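PDB 5JLD: arginyl-tRNA synthetase, putative from Plasmodium falciparum, which probably catalyses the ATP-dependent attachment of L-arginine to tRNA(Arg), as expected of a class I aminoacyl-tRNA synthetase. Local coordinates for residues Arg174-Gly179 / Ile268-Val273; Gly132-Asp137 / Leu168-His173; Ile495-Ile500 / Arg567-Ser572; Arg485-Phe490 / Ile573-Leu578. All coordinates share one frame; numbering follows the deposited sequence.

Contact 1. Residues Arg174-Gly179 / Ile268-Val273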
loop_
_atom_site.group_PDB
_atom_site.type_symbol
_atom_site.label_atom_id
_atom_site.label_comp_id
_atom_site.label_asym_id
_atom_site.label_seq_id
_atom_site.Cartn_x
_atom_site.Cartn_y
_atom_site.Cartn_z
ATOM N N ARG A 174 11.754 -5.574 0.972
ATOM C CA ARG A 174 11.303 -4.855 2.161
ATOM C C ARG A 174 12.508 -4.241 2.904
ATOM O O ARG A 174 13.283 -4.954 3.559
ATOM C CB ARG A 174 10.538 -5.799 3.080
ATOM C CG ARG A 174 9.354 -6.450 2.397
ATOM C CD ARG A 174 8.907 -7.675 3.163
ATOM N NE ARG A 174 7.504 -7.955 2.869
ATOM C CZ ARG A 174 6.504 -7.555 3.643
ATOM N NH1 ARG A 174 6.777 -6.853 4.734
ATOM N NH2 ARG A 174 5.236 -7.826 3.312
ATOM N N VAL A 175 12.651 -2.921 2.820
ATOM C CA VAL A 175 13.864 -2.285 3.320
ATOM C C VAL A 175 13.606 -1.223 4.386
ATOM O O VAL A 175 12.873 -0.273 4.186
ATOM C CB VAL A 175 14.664 -1.660 2.172
ATOM C CG1 VAL A 175 15.868 -0.886 2.721
ATOM C CG2 VAL A 175 15.142 -2.752 1.222
ATOM N N ASN A 176 14.250 -1.404 5.527
ATOM C CA ASN A 176 14.163 -0.472 6.630
ATOM C C ASN A 176 15.452 0.349 6.747
ATOM O O ASN A 176 16.440 -0.165 7.248
ATOM C CB ASN A 176 13.885 -1.245 7.927
ATOM C CG ASN A 176 13.451 -0.347 9.064
ATOM O OD1 ASN A 176 13.431 0.880 8.934
ATOM N ND2 ASN A 176 13.079 -0.956 10.182
ATOM N N HIS A 177 15.418 1.596 6.264
ATOM C CA HIS A 177 16.546 2.538 6.270
ATOM C C HIS A 177 16.695 3.165 7.655
ATOM O O HIS A 177 16.344 4.325 7.866
ATOM C CB HIS A 177 16.334 3.622 5.194
ATOM C CG HIS A 177 17.510 4.531 4.963
ATOM N ND1 HIS A 177 18.461 4.283 3.999
ATOM C CD2 HIS A 177 17.834 5.730 5.514
ATOM C CE1 HIS A 177 19.351 5.266 3.999
ATOM N NE2 HIS A 177 18.984 6.158 4.900
ATOM N N VAL A 178 17.191 2.376 8.605
ATOM C CA VAL A 178 17.261 2.802 10.002
ATOM C C VAL A 178 18.352 3.860 10.198
ATOM O O VAL A 178 19.397 3.809 9.544
ATOM C CB VAL A 178 17.499 1.588 10.936
ATOM C CG1 VAL A 178 18.685 0.754 10.463
ATOM C CG2 VAL A 178 17.688 2.025 12.381
ATOM N N GLY A 179 18.095 4.834 11.075
ATOM C CA GLY A 179 19.083 5.845 11.399
ATOM C C GLY A 179 20.127 5.325 12.389
ATOM O O GLY A 179 20.007 5.525 13.597
ATOM N N ILE A 268 5.039 -7.838 10.873
ATOM C CA ILE A 268 5.626 -7.168 9.712
ATOM C C ILE A 268 7.130 -7.388 9.649
ATOM O O ILE A 268 7.862 -6.994 10.551
ATOM C CB ILE A 268 5.349 -5.649 9.731
ATOM C CG1 ILE A 268 3.842 -5.382 9.621
ATOM C CG2 ILE A 268 6.131 -4.942 8.606
ATOM C CD1 ILE A 268 3.462 -3.933 9.694
ATOM N N LYS A 269 7.600 -8.003 8.574
ATOM C CA LYS A 269 9.024 -8.238 8.448
ATOM C C LYS A 269 9.663 -7.305 7.423
ATOM O O LYS A 269 9.107 -7.027 6.357
ATOM C CB LYS A 269 9.282 -9.702 8.087
ATOM C CG LYS A 269 8.713 -10.663 9.118
ATOM C CD LYS A 269 9.301 -12.049 8.976
ATOM C CE LYS A 269 8.843 -12.952 10.111
ATOM N NZ LYS A 269 9.524 -12.624 11.399
ATOM N N LEU A 270 10.848 -6.827 7.773
ATOM C CA LEU A 270 11.660 -5.987 6.901
ATOM C C LEU A 270 13.129 -5.960 7.285
ATOM O O LEU A 270 13.497 -6.189 8.435
ATOM C CB LEU A 270 11.102 -4.564 6.845
ATOM C CG LEU A 270 10.625 -3.878 8.130
ATOM C CD1 LEU A 270 11.633 -3.574 9.103
ATOM C CD2 LEU A 270 10.067 -2.540 7.660
ATOM N N GLU A 271 13.961 -5.677 6.294
ATOM C CA GLU A 271 15.398 -5.861 6.423
ATOM C C GLU A 271 16.102 -4.572 6.813
ATOM O O GLU A 271 16.036 -3.584 6.083
ATOM C CB GLU A 271 15.982 -6.385 5.101
ATOM C CG GLU A 271 17.517 -6.373 5.094
ATOM C CD GLU A 271 18.134 -6.849 3.786
ATOM O OE1 GLU A 271 17.427 -6.874 2.756
ATOM O OE2 GLU A 271 19.340 -7.194 3.796
ATOM N N TYR A 272 16.784 -4.578 7.960
ATOM C CA TYR A 272 17.634 -3.442 8.324
ATOM C C TYR A 272 18.701 -3.192 7.262
ATOM O O TYR A 272 19.537 -4.048 7.009
ATOM C CB TYR A 272 18.320 -3.661 9.684
ATOM C CG TYR A 272 17.371 -3.635 10.846
ATOM C CD1 TYR A 272 16.700 -2.461 11.189
ATOM C CD2 TYR A 272 17.122 -4.784 11.595
ATOM C CE1 TYR A 272 15.820 -2.424 12.253
ATOM C CE2 TYR A 272 16.227 -4.761 12.659
ATOM C CZ TYR A 272 15.592 -3.571 12.991
ATOM O OH TYR A 272 14.714 -3.530 14.054
ATOM N N VAL A 273 18.646 -2.022 6.638
ATOM C CA VAL A 273 19.721 -1.533 5.781
ATOM C C VAL A 273 19.967 -0.075 6.168
ATOM O O VAL A 273 19.445 0.845 5.547
ATOM C CB VAL A 273 19.374 -1.655 4.272
ATOM C CG1 VAL A 273 20.554 -1.224 3.425
ATOM C CG2 VAL A 273 18.969 -3.088 3.920
HETATM O O HOH W 1 18.416 1.750 2.996
#
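Three backbone hydrogen bonds join strand residues Arg174-Asn176 to strand 271-272 in parallel, the last coming from Val273 just beyond it. Glu271 N donates to Arg174 O, Asn176 N donates to Glu271 O at 2.9 Å, and Val273 N donates to Asn176 O. All are nearly straight at hydrogen, but each donor sits above the plane of the carbonyl it meets. Arg174 extends the ladder with its side chain. Its CB lies 4.0 Å from Leu270 CB; CG is beside the backbone N (chi1 -57°), and the chain runs extended to NE, with CD passing Lys269 O at 3.3 Å. At the tip NH1 gives Lys269 O a bent hydrogen bond of 2.8 Å, lying in the carbonyl plane. NE forms a salt bridge with Glu166 and NH1 a second one with Asp159, both on helix 149-167, fixing the group's rotation. On the face of Asn176 and Tyr272, the amide and the phenol ring lie side by side, their planes 23° apart. Leu270 CD1 crosses obliquely against Asn176 ND2 at 3.2 Å, and this buried amide is satisfied by Tyr263 and Ser140. Val178 CG1 touches Tyr272 CD1, whereas Val175 CG1, on the face it shares with Glu271, meets Val273 CB obliquely. Beyond the strand, His177 centres an inverse gamma turn; its CA points a C-H at Val273 O (3.4 Å), and a water in the ring plane links ND1 to the same oxygen. Strand 271-272 is an outermost strand, within this chain, of the parallel sheet in the Rossmann-like class I catalytic domain.

Contact 2. Residues Gly132-Asp137 / Leu168-His173; sequences GNVLVD and LKINTH
Between Gly132-Asp137 and Leu168-His173 the tight part is the pairing of two parallel strands, whose axes approach to 4.6 Å at an angle of 25°. Val134 is gripped from both its backbone ends: its N donates to Asn171 O at 3.0 Å, and its O receives His173 N at 2.7 Å. Val136 N then donates to His173 O, and all three bonds run nearly along the C=O axes. Close packing continues at Val134, on the face it shares with Thr172: its CG2, beside its own backbone N, meets Ile170 CG2 obliquely at 3.5 Å. On the other face Leu135 and His173 cross at about a right angle, CG to CB 3.8 Å. With chi1 at -60°, the imidazole turns back along the neighbouring strand, so that Val134 O comes to its edge, 3.5 Å from CD2. The more solvent-exposed end lies at Gly132 and Asn171. There the contact rests on side chains: Asn171, its CG anti to the backbone N, runs alongside Asn133 and gives ND2 to a lone pair of Asn133 OD1 at 2.7 Å. The bond lies within both amide planes, although the two planes are 77° apart; Asn133 ND2 is engaged by Asn340 O. Before the strand, Lys169 closes helix 149-167 as the C-prime residue of a Schellman motif. The pair forms a beta-alpha-beta unit in which that helix lies against Val136 and Thr172, while strand 343-349 flanks strand 133-137 on the side opposite strand 171-176.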
loop_
_atom_site.group_PDB
_atom_site.type_symbol
_atom_site.label_atom_id
_atom_site.label_comp_id
_atom_site.label_asym_id
_atom_site.label_seq_id
_atom_site.Cartn_x
_atom_site.Cartn_y
_atom_site.Cartn_z
ATOM N N GLY A 132 10.046 -5.891 -12.583
ATOM C CA GLY A 132 10.919 -7.007 -12.270
ATOM C C GLY A 132 11.348 -6.985 -10.817
ATOM O O GLY A 132 11.136 -7.948 -10.083
ATOM N N ASN A 133 11.942 -5.879 -10.394
ATOM C CA ASN A 133 12.376 -5.766 -9.009
ATOM C C ASN A 133 11.797 -4.516 -8.388
ATOM O O ASN A 133 12.042 -3.412 -8.866
ATOM C CB ASN A 133 13.904 -5.728 -8.893
ATOM C CG ASN A 133 14.582 -6.944 -9.485
ATOM O OD1 ASN A 133 14.351 -8.079 -9.059
ATOM N ND2 ASN A 133 15.481 -6.704 -10.438
ATOM N N VAL A 134 11.058 -4.688 -7.303
ATOM C CA VAL A 134 10.485 -3.548 -6.603
ATOM C C VAL A 134 11.081 -3.434 -5.210
ATOM O O VAL A 134 11.212 -4.437 -4.498
ATOM C CB VAL A 134 8.930 -3.680 -6.486
ATOM C CG1 VAL A 134 8.366 -2.593 -5.575
ATOM C CG2 VAL A 134 8.263 -3.638 -7.879
ATOM N N LEU A 135 11.432 -2.219 -4.814
ATOM C CA LEU A 135 11.916 -1.985 -3.464
ATOM C C LEU A 135 11.017 -0.984 -2.759
ATOM O O LEU A 135 10.735 0.072 -3.303
ATOM C CB LEU A 135 13.368 -1.478 -3.479
ATOM C CG LEU A 135 14.036 -1.284 -2.115
ATOM C CD1 LEU A 135 15.554 -1.558 -2.202
ATOM C CD2 LEU A 135 13.777 0.114 -1.549
ATOM N N VAL A 136 10.620 -1.310 -1.529
ATOM C CA VAL A 136 9.819 -0.411 -0.709
ATOM C C VAL A 136 10.620 -0.005 0.535
ATOM O O VAL A 136 11.037 -0.842 1.345
ATOM C CB VAL A 136 8.463 -1.057 -0.304
ATOM C CG1 VAL A 136 7.602 -0.070 0.510
ATOM C CG2 VAL A 136 7.698 -1.550 -1.552
ATOM N N ASP A 137 10.838 1.296 0.661
ATOM C CA ASP A 137 11.604 1.899 1.752
ATOM C C ASP A 137 10.625 2.463 2.767
ATOM O O ASP A 137 9.945 3.440 2.477
ATOM C CB ASP A 137 12.520 2.990 1.186
ATOM C CG ASP A 137 13.435 3.618 2.223
ATOM O OD1 ASP A 137 13.040 3.812 3.394
ATOM O OD2 ASP A 137 14.586 3.932 1.847
ATOM N N LEU A 168 0.847 -9.915 -6.260
ATOM C CA LEU A 168 1.144 -9.883 -7.696
ATOM C C LEU A 168 2.431 -10.649 -8.074
ATOM O O LEU A 168 2.915 -10.539 -9.197
ATOM C CB LEU A 168 1.238 -8.411 -8.165
ATOM C CG LEU A 168 -0.091 -7.657 -8.002
ATOM C CD1 LEU A 168 -0.001 -6.162 -8.295
ATOM C CD2 LEU A 168 -1.141 -8.316 -8.897
ATOM N N LYS A 169 2.976 -11.420 -7.134
ATOM C CA LYS A 169 4.147 -12.278 -7.379
ATOM C C LYS A 169 5.367 -11.483 -7.857
ATOM O O LYS A 169 6.162 -11.958 -8.669
ATOM C CB LYS A 169 3.804 -13.377 -8.395
ATOM C CG LYS A 169 2.596 -14.215 -7.996
ATOM C CD LYS A 169 2.467 -15.472 -8.842
ATOM C CE LYS A 169 1.163 -16.205 -8.544
ATOM N NZ LYS A 169 1.135 -16.741 -7.152
ATOM N N ILE A 170 5.497 -10.262 -7.360
ATOM C CA ILE A 170 6.627 -9.430 -7.711
ATOM C C ILE A 170 7.770 -9.666 -6.722
ATOM O O ILE A 170 7.533 -9.845 -5.526
ATOM C CB ILE A 170 6.229 -7.946 -7.732
ATOM C CG1 ILE A 170 5.094 -7.727 -8.743
ATOM C CG2 ILE A 170 7.409 -7.077 -8.061
ATOM C CD1 ILE A 170 5.477 -8.151 -10.164
ATOM N N ASN A 171 8.996 -9.712 -7.235
ATOM C CA ASN A 171 10.188 -9.746 -6.389
ATOM C C ASN A 171 10.276 -8.432 -5.598
ATOM O O ASN A 171 10.564 -7.363 -6.146
ATOM C CB ASN A 171 11.456 -9.975 -7.232
ATOM C CG ASN A 171 12.721 -10.109 -6.372
ATOM O OD1 ASN A 171 12.708 -10.757 -5.318
ATOM N ND2 ASN A 171 13.815 -9.489 -6.822
ATOM N N THR A 172 10.009 -8.506 -4.306
ATOM C CA THR A 172 9.799 -7.278 -3.537
ATOM C C THR A 172 10.798 -7.140 -2.397
ATOM O O THR A 172 10.903 -8.047 -1.564
ATOM C CB THR A 172 8.365 -7.250 -2.981
ATOM O OG1 THR A 172 7.464 -7.513 -4.058
ATOM C CG2 THR A 172 8.038 -5.895 -2.385
ATOM N N HIS A 173 11.554 -6.037 -2.373
ATOM C CA HIS A 173 12.542 -5.823 -1.308
ATOM C C HIS A 173 11.919 -4.979 -0.202
ATOM O O HIS A 173 11.597 -3.809 -0.418
ATOM C CB HIS A 173 13.811 -5.114 -1.820
ATOM C CG HIS A 173 14.552 -5.846 -2.893
ATOM N ND1 HIS A 173 15.556 -6.756 -2.627
ATOM C CD2 HIS A 173 14.458 -5.782 -4.247
ATOM C CE1 HIS A 173 16.034 -7.231 -3.763
ATOM N NE2 HIS A 173 15.387 -6.653 -4.759
#

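Contact 3. Residues Ile495-Ile500 / Arg567-Ser572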
loop_
_atom_site.group_PDB
_atom_site.type_symbol
_atom_site.label_atom_id
_atom_site.label_comp_id
_atom_site.label_asym_id
_atom_site.label_seq_id
_atom_site.Cartn_x
_atom_site.Cartn_y
_atom_site.Cartn_z
ATOM N N ILE A 495 -25.287 -28.217 3.451
ATOM C CA ILE A 495 -24.679 -28.612 2.186
ATOM C C ILE A 495 -23.174 -28.364 2.179
ATOM O O ILE A 495 -22.718 -27.292 2.569
ATOM C CB ILE A 495 -25.300 -27.853 1.001
ATOM C CG1 ILE A 495 -26.829 -27.875 1.086
ATOM C CG2 ILE A 495 -24.797 -28.425 -0.320
ATOM C CD1 ILE A 495 -27.487 -26.840 0.206
ATOM N N ASN A 496 -22.409 -29.356 1.731
ATOM C CA ASN A 496 -20.978 -29.174 1.507
ATOM C C ASN A 496 -20.745 -28.261 0.311
ATOM O O ASN A 496 -21.210 -28.552 -0.790
ATOM C CB ASN A 496 -20.280 -30.518 1.279
ATOM C CG ASN A 496 -19.861 -31.197 2.572
ATOM O OD1 ASN A 496 -18.883 -30.796 3.211
ATOM N ND2 ASN A 496 -20.586 -32.247 2.952
ATOM N N VAL A 497 -20.022 -27.165 0.523
ATOM C CA VAL A 497 -19.788 -26.196 -0.544
ATOM C C VAL A 497 -18.978 -26.827 -1.682
ATOM O O VAL A 497 -19.036 -26.376 -2.827
ATOM C CB VAL A 497 -19.059 -24.929 -0.013
ATOM C CG1 VAL A 497 -17.624 -25.251 0.406
ATOM C CG2 VAL A 497 -19.078 -23.817 -1.052
ATOM N N GLU A 498 -18.251 -27.892 -1.363
ATOM C CA GLU A 498 -17.355 -28.531 -2.321
ATOM C C GLU A 498 -18.042 -29.645 -3.110
ATOM O O GLU A 498 -17.394 -30.370 -3.864
ATOM C CB GLU A 498 -16.121 -29.079 -1.595
ATOM C CG GLU A 498 -16.377 -29.471 -0.146
ATOM C CD GLU A 498 -15.099 -29.545 0.675
ATOM O OE1 GLU A 498 -14.026 -29.809 0.090
ATOM O OE2 GLU A 498 -15.166 -29.336 1.905
ATOM N N ASP A 499 -19.351 -29.784 -2.932
ATOM C CA ASP A 499 -20.131 -30.710 -3.750
ATOM C C ASP A 499 -20.745 -29.953 -4.922
ATOM O O ASP A 499 -21.219 -30.547 -5.895
ATOM C CB ASP A 499 -21.213 -31.390 -2.916
ATOM C CG ASP A 499 -20.635 -32.288 -1.843
ATOM O OD1 ASP A 499 -19.438 -32.122 -1.511
ATOM O OD2 ASP A 499 -21.370 -33.163 -1.340
ATOM N N ILE A 500 -20.703 -28.629 -4.820
ATOM C CA ILE A 500 -21.324 -27.739 -5.789
ATOM C C ILE A 500 -20.405 -27.417 -6.962
ATOM O O ILE A 500 -19.284 -26.951 -6.768
ATOM C CB ILE A 500 -21.733 -26.409 -5.123
ATOM C CG1 ILE A 500 -22.521 -26.660 -3.838
ATOM C CG2 ILE A 500 -22.483 -25.524 -6.097
ATOM C CD1 ILE A 500 -22.860 -25.393 -3.092
ATOM N N ARG A 567 -26.248 -19.333 -4.484
ATOM C CA ARG A 567 -26.031 -18.347 -3.419
ATOM C C ARG A 567 -24.860 -18.744 -2.508
ATOM O O ARG A 567 -24.065 -17.904 -2.126
ATOM C CB ARG A 567 -27.295 -18.145 -2.586
ATOM C CG ARG A 567 -28.402 -17.421 -3.364
ATOM C CD ARG A 567 -29.455 -16.807 -2.465
ATOM N NE ARG A 567 -30.326 -17.803 -1.846
ATOM C CZ ARG A 567 -31.328 -18.444 -2.454
ATOM N NH1 ARG A 567 -31.607 -18.237 -3.742
ATOM N NH2 ARG A 567 -32.046 -19.318 -1.764
ATOM N N LEU A 568 -24.767 -20.024 -2.169
ATOM C CA LEU A 568 -23.689 -20.510 -1.322
ATOM C C LEU A 568 -22.337 -20.300 -2.001
ATOM O O LEU A 568 -21.357 -19.896 -1.369
ATOM C CB LEU A 568 -23.893 -21.986 -0.992
ATOM C CG LEU A 568 -23.311 -22.416 0.353
ATOM C CD1 LEU A 568 -24.077 -21.743 1.494
ATOM C CD2 LEU A 568 -23.345 -23.935 0.488
ATOM N N LEU A 569 -22.304 -20.571 -3.300
ATOM C CA LEU A 569 -21.123 -20.328 -4.115
ATOM C C LEU A 569 -20.713 -18.858 -4.055
ATOM O O LEU A 569 -19.517 -18.526 -3.893
ATOM C CB LEU A 569 -21.387 -20.756 -5.561
ATOM C CG LEU A 569 -20.341 -21.644 -6.240
ATOM C CD1 LEU A 569 -19.892 -22.765 -5.318
ATOM C CD2 LEU A 569 -20.894 -22.202 -7.538
ATOM N N LEU A 570 -21.705 -17.976 -4.177
ATOM C CA LEU A 570 -21.444 -16.539 -4.052
ATOM C C LEU A 570 -20.855 -16.214 -2.683
ATOM O O LEU A 570 -19.953 -15.377 -2.559
ATOM C CB LEU A 570 -22.724 -15.724 -4.268
ATOM C CG LEU A 570 -22.836 -15.056 -5.636
ATOM C CD1 LEU A 570 -24.210 -14.441 -5.835
ATOM C CD2 LEU A 570 -21.741 -14.015 -5.816
ATOM N N CYS A 571 -21.391 -16.870 -1.659
ATOM C CA CYS A 571 -20.891 -16.687 -0.307
ATOM C C CYS A 571 -19.409 -17.101 -0.218
ATOM O O CYS A 571 -18.611 -16.429 0.422
ATOM C CB CYS A 571 -21.737 -17.484 0.685
ATOM S SG CYS A 571 -23.398 -16.815 1.004
ATOM N N SER A 572 -19.058 -18.200 -0.881
ATOM C CA SER A 572 -17.700 -18.752 -0.854
ATOM C C SER A 572 -16.701 -17.823 -1.533
ATOM O O SER A 572 -15.624 -17.498 -0.981
ATOM C CB SER A 572 -17.690 -20.127 -1.532
ATOM O OG SER A 572 -16.520 -20.861 -1.250
#
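In the helical DALR anticodon-binding domain, the loop Ile495-Ile500 between helices 476-492 and 510-520 lies against one side of helix 564-584. The contact across the segments is mostly apolar, and no hydrogen bond joins them. Leu568 CD2 reaches in among three loop residues: it lies 3.9 Å from Ile500 CD1, 4.4 Å from Ile495 CB and 4.4 Å from Val497 CB. Ile500 uses both its branches. CG1, anti to the carbonyl carbon (chi1 -50°), carries CD1 across Leu568 at about a right angle, while the Ile500 and Leu569 side chains run past each other in opposite directions, Ile500 CG2 lying 3.9 Å from Leu569 CD1. Helix residues one step apart thus receive separate branches of the same isoleucine. Polar bonds act within the loop: Asp499 N donates to Asn496 O, and Ile500 N gives a weak bond to Val497 O, folding the loop so that Val497 and Ile500 both point to the helix. Phe490 of helix 476-492 borders the same patch, touching Val497, Leu568 and Ser572. The exception to apolar contact is at the C-terminal end of the helix segment, where Val497 CG2, anti to its backbone N, approaches Ser572 OG at 3.9 Å.

Contact 4. Residues Arg485-Phe490 / Ile573-Leu578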
loop_
_atom_site.group_PDB
_atom_site.type_symbol
_atom_site.label_atom_id
_atom_site.label_comp_id
_atom_site.label_asym_id
_atom_site.label_seq_id
_atom_site.Cartn_x
_atom_site.Cartn_y
_atom_site.Cartn_z
ATOM N N ARG A 485 -19.141 -13.717 10.265
ATOM C CA ARG A 485 -20.535 -14.036 9.924
ATOM C C ARG A 485 -20.596 -14.877 8.642
ATOM O O ARG A 485 -21.281 -15.932 8.574
ATOM C CB ARG A 485 -21.363 -12.761 9.758
ATOM C CG ARG A 485 -21.757 -12.076 11.066
ATOM C CD ARG A 485 -22.529 -10.782 10.804
ATOM N N ILE A 486 -19.869 -14.416 7.625
ATOM C CA ILE A 486 -19.845 -15.154 6.369
ATOM C C ILE A 486 -19.328 -16.585 6.592
ATOM O O ILE A 486 -19.843 -17.524 5.978
ATOM C CB ILE A 486 -18.997 -14.439 5.310
ATOM C CG1 ILE A 486 -19.525 -13.028 5.090
ATOM C CG2 ILE A 486 -19.035 -15.187 3.981
ATOM C CD1 ILE A 486 -18.795 -12.279 4.019
ATOM N N CYS A 487 -18.345 -16.766 7.481
ATOM C CA CYS A 487 -17.874 -18.129 7.790
ATOM C C CYS A 487 -18.939 -18.952 8.540
ATOM O O CYS A 487 -19.082 -20.179 8.355
ATOM C CB CYS A 487 -16.573 -18.085 8.604
ATOM S SG CYS A 487 -15.130 -17.359 7.718
ATOM N N SER A 488 -19.669 -18.260 9.405
ATOM C CA SER A 488 -20.765 -18.850 10.153
ATOM C C SER A 488 -21.791 -19.463 9.201
ATOM O O SER A 488 -22.302 -20.562 9.454
ATOM C CB SER A 488 -21.414 -17.794 11.053
ATOM O OG SER A 488 -22.794 -18.030 11.232
ATOM N N ILE A 489 -22.082 -18.769 8.103
ATOM C CA ILE A 489 -22.976 -19.365 7.096
ATOM C C ILE A 489 -22.517 -20.766 6.665
ATOM O O ILE A 489 -23.307 -21.708 6.637
ATOM C CB ILE A 489 -23.088 -18.496 5.840
ATOM C CG1 ILE A 489 -23.600 -17.104 6.203
ATOM C CG2 ILE A 489 -24.021 -19.164 4.817
ATOM C CD1 ILE A 489 -23.492 -16.113 5.072
ATOM N N PHE A 490 -21.238 -20.909 6.338
ATOM C CA PHE A 490 -20.738 -22.208 5.898
ATOM C C PHE A 490 -20.708 -23.239 7.012
ATOM O O PHE A 490 -20.928 -24.425 6.764
ATOM C CB PHE A 490 -19.355 -22.065 5.278
ATOM C CG PHE A 490 -19.394 -21.422 3.939
ATOM C CD1 PHE A 490 -19.647 -22.181 2.809
ATOM C CD2 PHE A 490 -19.231 -20.055 3.810
ATOM C CE1 PHE A 490 -19.708 -21.593 1.571
ATOM C CE2 PHE A 490 -19.293 -19.465 2.576
ATOM C CZ PHE A 490 -19.537 -20.238 1.456
ATOM N N ILE A 573 -17.060 -17.387 -2.735
ATOM C CA ILE A 573 -16.235 -16.402 -3.419
ATOM C C ILE A 573 -16.058 -15.149 -2.567
ATOM O O ILE A 573 -14.931 -14.670 -2.388
ATOM C CB ILE A 573 -16.829 -16.013 -4.771
ATOM C CG1 ILE A 573 -16.949 -17.259 -5.660
ATOM C CG2 ILE A 573 -15.970 -14.926 -5.415
ATOM C CD1 ILE A 573 -17.623 -17.005 -7.017
ATOM N N THR A 574 -17.166 -14.638 -2.021
ATOM C CA THR A 574 -17.093 -13.425 -1.214
ATOM C C THR A 574 -16.173 -13.596 -0.008
ATOM O O THR A 574 -15.386 -12.714 0.288
ATOM C CB THR A 574 -18.469 -12.983 -0.721
ATOM O OG1 THR A 574 -19.306 -12.706 -1.852
ATOM C CG2 THR A 574 -18.348 -11.717 0.152
ATOM N N LYS A 575 -16.288 -14.734 0.675
ATOM C CA LYS A 575 -15.403 -15.077 1.785
ATOM C C LYS A 575 -13.938 -15.052 1.363
ATOM O O LYS A 575 -13.136 -14.339 1.965
ATOM C CB LYS A 575 -15.750 -16.455 2.347
ATOM C CG LYS A 575 -14.902 -16.871 3.540
ATOM C CD LYS A 575 -15.589 -17.988 4.309
ATOM C CE LYS A 575 -15.039 -19.354 3.952
ATOM N NZ LYS A 575 -13.832 -19.664 4.767
ATOM N N SER A 576 -13.594 -15.827 0.334
ATOM C CA SER A 576 -12.223 -15.808 -0.180
ATOM C C SER A 576 -11.701 -14.381 -0.415
ATOM O O SER A 576 -10.587 -14.022 0.013
ATOM C CB SER A 576 -12.116 -16.604 -1.486
ATOM O OG SER A 576 -12.138 -17.996 -1.246
ATOM N N LEU A 577 -12.511 -13.573 -1.096
ATOM C CA LEU A 577 -12.087 -12.234 -1.475
ATOM C C LEU A 577 -11.911 -11.336 -0.242
ATOM O O LEU A 577 -10.967 -10.549 -0.158
ATOM C CB LEU A 577 -13.090 -11.614 -2.453
ATOM C CG LEU A 577 -12.750 -10.251 -3.059
ATOM C CD1 LEU A 577 -11.335 -10.275 -3.701
ATOM C CD2 LEU A 577 -13.824 -9.842 -4.083
ATOM N N LEU A 578 -12.832 -11.450 0.701
ATOM C CA LEU A 578 -12.771 -10.662 1.924
ATOM C C LEU A 578 -11.501 -11.009 2.715
ATOM O O LEU A 578 -10.788 -10.116 3.167
ATOM C CB LEU A 578 -13.995 -10.912 2.777
ATOM C CG LEU A 578 -14.216 -9.958 3.946
ATOM C CD1 LEU A 578 -13.909 -8.534 3.532
ATOM C CD2 LEU A 578 -15.671 -10.077 4.432
#
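Two helices of the all-helical DALR anticodon-binding domain, 476-492 and 564-584, pack here in roughly antiparallel fashion. The axes of segments Arg485-Phe490 and Ile573-Leu578 pass 10.0 Å apart at 143°. Ile486 and Lys575 face each other, sliding past in opposite directions, with Ile486 CG2 against Lys575 CB at 3.9 Å. The other branch of the isoleucine is extended (chi2 -177°), and its CD1 ends between Leu578 CD2 at 3.8 Å and Thr574 CG2 at 3.9 Å, two residues a helical turn apart. Lys575 leaves with CG anti to its backbone N and chi2 extended (161°), which puts its aliphatic CD 3.5 Å from Cys487 SG and oblique to the Phe490 ring, whose CD2 is 4.2 Å away. Bends at chi3 and chi4 then turn the chain so that NZ stays 4.0 Å from the sulphur. The lysine thus packs through its methylenes, and no hydrogen bond links the two segments. Thr574 turns its methyl to Ile486 while its OG1 bonds back to Leu570 O in its own helix. Further round helix 564-584, Thr574 and Leu578 also touch helix 536-556, and Thr574 meets helix 510-520, so this contact lies within a multi-helix bundle.

How the contacts relate
Contacts 2 and 1 come first along the chain, in series, and share strand 171-176 in the parallel sheet of the catalytic domain. Their centres are 14 Å apart, and Val175 N probably bonds to Val136 O, so the strand pairs with 133-137 on one side and 271-272 on the other. Contacts 3 and 4 share helix 564-584 in the anticodon-binding domain; their centres lie 10 Å apart, contact 3 is nested in the loop closed by contact 4, and the Phe490 ring bridges them. The two groups do not touch: contacts 2 and 4 have centres about 30 Å and nearest atoms about 12 Å apart. One chain thus separates its catalytic sheet from a helical anticodon-binding module.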